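Local atomic coordinates of mini-Z (PDB entry 3S1B), a protein that probably binds a partner protein through the surface of a disulfide-closed, two-helix miniature of the Z domain of protein A. Residues Leu6-Glu11 / Val28-Asp33. Sequence-based numbering, arbitrary orientation.
Sequences LLRYKE and VSIDDD
Helices 3-14 and 20-33 make an antiparallel hairpin, and residues 6-11 and 28-33 face each other at the end that holds both chain termini; the axes of these segments come within 10.1 Å at an angle of 172°. Arg8 and Ile30 set the register, with CA atoms 6.9 Å apart. The tight part centres on Ile30, buried and directed at the opposite helix. Ile30 CG2 lies 3.9 Å from the centroid of the Tyr9 ring and only 13° off the ring normal, which identifies a CH-pi contact over the middle of one face. Ile30 CG2 also lies 3.7 Å from Arg8 CB, while Ile30 CD1 passes over a face of the guanidinium, 3.6 Å from Arg8 NH1. One branched side chain is thus wedged between an aromatic ring and an arginine, touching each. Tyr9 slides past Ile30 in the opposite direction, and its hydroxyl donates a hydrogen bond to Asp31 at the ring edge, meeting OD1 nearly along the C-O axis, with the ring and carboxylate planes 52° apart.

The outer side is looser. Arg8, bent at chi2 and chi3, sends NH2 to a salt bridge with OD2 of exposed Asp33 at 3.6 Å, the guanidinium and carboxylate planes crossing obliquely rather than lying flat together; Glu4 is a weak, long second ion partner. The Cys5-Cys34 disulfide ties this end covalently, while Val28 and Asp32 contact another protein. Apolar packing in the middle, with oppositely signed or hydrogen-bonded groups at its borders, implies that Ile30, in touch with both Arg8 and Tyr9, joins the two close contacts, whereas the Arg8-Asp33 pair probably adds a modest, solvent-weakened attraction.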
loop_
_atom_site.group_PDB
_atom_site.type_symbol
_atom_site.label_atom_id
_atom_site.label_comp_id
_atom_site.label_asym_id
_atom_site.label_seq_id
_atom_site.Cartn_x
_atom_site.Cartn_y
_atom_site.Cartn_z
ATOM N N LEU B 6 -16.842 -11.042 29.087
ATOM C CA LEU B 6 -15.494 -11.505 28.867
ATOM C C LEU B 6 -15.503 -12.965 28.549
ATOM O O LEU B 6 -14.797 -13.427 27.680
ATOM C CB LEU B 6 -14.680 -11.308 30.127
ATOM C CG LEU B 6 -14.434 -9.861 30.492
ATOM C CD1 LEU B 6 -13.729 -9.785 31.798
ATOM C CD2 LEU B 6 -13.643 -9.221 29.404
ATOM N N LEU B 7 -16.319 -13.696 29.277
ATOM C CA LEU B 7 -16.415 -15.125 29.127
ATOM C C LEU B 7 -16.905 -15.488 27.767
ATOM O O LEU B 7 -16.503 -16.480 27.207
ATOM C CB LEU B 7 -17.346 -15.673 30.173
ATOM C CG LEU B 7 -16.692 -15.484 31.517
ATOM C CD1 LEU B 7 -17.649 -15.734 32.601
ATOM C CD2 LEU B 7 -15.533 -16.388 31.616
ATOM N N ARG B 8 -17.833 -14.689 27.279
ATOM C CA ARG B 8 -18.403 -14.887 25.969
ATOM C C ARG B 8 -17.372 -14.678 24.890
ATOM O O ARG B 8 -17.274 -15.446 23.959
ATOM C CB ARG B 8 -19.603 -13.962 25.785
ATOM C CG ARG B 8 -20.938 -14.673 25.777
ATOM C CD ARG B 8 -21.971 -14.002 26.639
ATOM N NE ARG B 8 -22.646 -12.879 26.016
ATOM C CZ ARG B 8 -23.327 -12.957 24.891
ATOM N NH1 ARG B 8 -23.383 -14.090 24.241
ATOM N NH2 ARG B 8 -23.924 -11.897 24.405
ATOM N N TYR B 9 -16.589 -13.629 25.027
ATOM C CA TYR B 9 -15.528 -13.377 24.084
ATOM C C TYR B 9 -14.500 -14.473 24.185
ATOM O O TYR B 9 -13.963 -14.919 23.197
ATOM C CB TYR B 9 -14.900 -12.027 24.337
ATOM C CG TYR B 9 -15.698 -10.888 23.783
ATOM C CD1 TYR B 9 -16.006 -10.826 22.450
ATOM C CD2 TYR B 9 -16.125 -9.871 24.589
ATOM C CE1 TYR B 9 -16.720 -9.790 21.947
ATOM C CE2 TYR B 9 -16.830 -8.839 24.090
ATOM C CZ TYR B 9 -17.130 -8.802 22.773
ATOM O OH TYR B 9 -17.844 -7.756 22.277
ATOM N N LYS B 10 -14.194 -14.876 25.403
ATOM C CA LYS B 10 -13.167 -15.867 25.607
ATOM C C LYS B 10 -13.508 -17.188 24.969
ATOM O O LYS B 10 -12.659 -17.823 24.371
ATOM C CB LYS B 10 -12.880 -16.043 27.092
ATOM C CG LYS B 10 -11.965 -17.197 27.369
ATOM C CD LYS B 10 -10.864 -16.858 28.336
ATOM C CE LYS B 10 -11.228 -17.196 29.740
ATOM N NZ LYS B 10 -12.204 -16.217 30.197
ATOM N N GLU B 11 -14.750 -17.601 25.107
ATOM C CA GLU B 11 -15.204 -18.831 24.510
ATOM C C GLU B 11 -15.130 -18.751 23.009
ATOM O O GLU B 11 -14.904 -19.736 22.354
ATOM C CB GLU B 11 -16.595 -19.186 25.006
ATOM C CG GLU B 11 -17.615 -19.401 23.929
ATOM C CD GLU B 11 -17.557 -20.768 23.343
ATOM O OE1 GLU B 11 -18.359 -21.061 22.442
ATOM O OE2 GLU B 11 -16.713 -21.552 23.783
ATOM N N VAL B 28 -19.905 -10.777 16.550
ATOM C CA VAL B 28 -20.836 -9.716 16.271
ATOM C C VAL B 28 -22.007 -9.825 17.212
ATOM O O VAL B 28 -22.507 -8.836 17.680
ATOM C CB VAL B 28 -21.310 -9.745 14.847
ATOM C CG1 VAL B 28 -22.226 -8.635 14.619
ATOM C CG2 VAL B 28 -20.166 -9.611 13.930
ATOM N N SER B 29 -22.449 -11.030 17.500
ATOM C CA SER B 29 -23.534 -11.197 18.438
ATOM C C SER B 29 -23.161 -10.714 19.818
ATOM O O SER B 29 -23.947 -10.061 20.470
ATOM C CB SER B 29 -23.901 -12.657 18.548
ATOM O OG SER B 29 -23.916 -13.245 17.278
ATOM N N ILE B 30 -21.955 -11.028 20.272
ATOM C CA ILE B 30 -21.539 -10.622 21.596
ATOM C C ILE B 30 -21.528 -9.121 21.641
ATOM O O ILE B 30 -21.837 -8.526 22.650
ATOM C CB ILE B 30 -20.193 -11.201 22.011
ATOM C CG1 ILE B 30 -20.073 -12.651 21.580
ATOM C CG2 ILE B 30 -20.033 -11.132 23.488
ATOM C CD1 ILE B 30 -21.356 -13.306 21.396
ATOM N N ASP B 31 -21.140 -8.502 20.543
ATOM C CA ASP B 31 -21.128 -7.051 20.478
ATOM C C ASP B 31 -22.506 -6.431 20.616
ATOM O O ASP B 31 -22.666 -5.448 21.312
ATOM C CB ASP B 31 -20.551 -6.600 19.152
ATOM C CG ASP B 31 -19.094 -6.868 19.039
ATOM O OD1 ASP B 31 -18.473 -7.154 20.070
ATOM O OD2 ASP B 31 -18.570 -6.787 17.920
ATOM N N ASP B 32 -23.499 -7.003 19.950
ATOM C CA ASP B 32 -24.870 -6.473 20.014
ATOM C C ASP B 32 -25.331 -6.369 21.467
ATOM O O ASP B 32 -25.792 -5.312 21.904
ATOM C CB ASP B 32 -25.858 -7.348 19.212
ATOM C CG ASP B 32 -25.791 -7.105 17.694
ATOM O OD1 ASP B 32 -26.387 -7.912 16.942
ATOM O OD2 ASP B 32 -25.158 -6.117 17.246
ATOM N N ASP B 33 -25.189 -7.467 22.208
ATOM C CA ASP B 33 -25.522 -7.500 23.637
ATOM C C ASP B 33 -24.446 -6.820 24.484
ATOM O O ASP B 33 -24.699 -6.445 25.630
ATOM C CB ASP B 33 -25.718 -8.949 24.124
ATOM C CG ASP B 33 -27.016 -9.580 23.619
ATOM O OD1 ASP B 33 -27.765 -8.918 22.869
ATOM O OD2 ASP B 33 -27.291 -10.746 23.973
#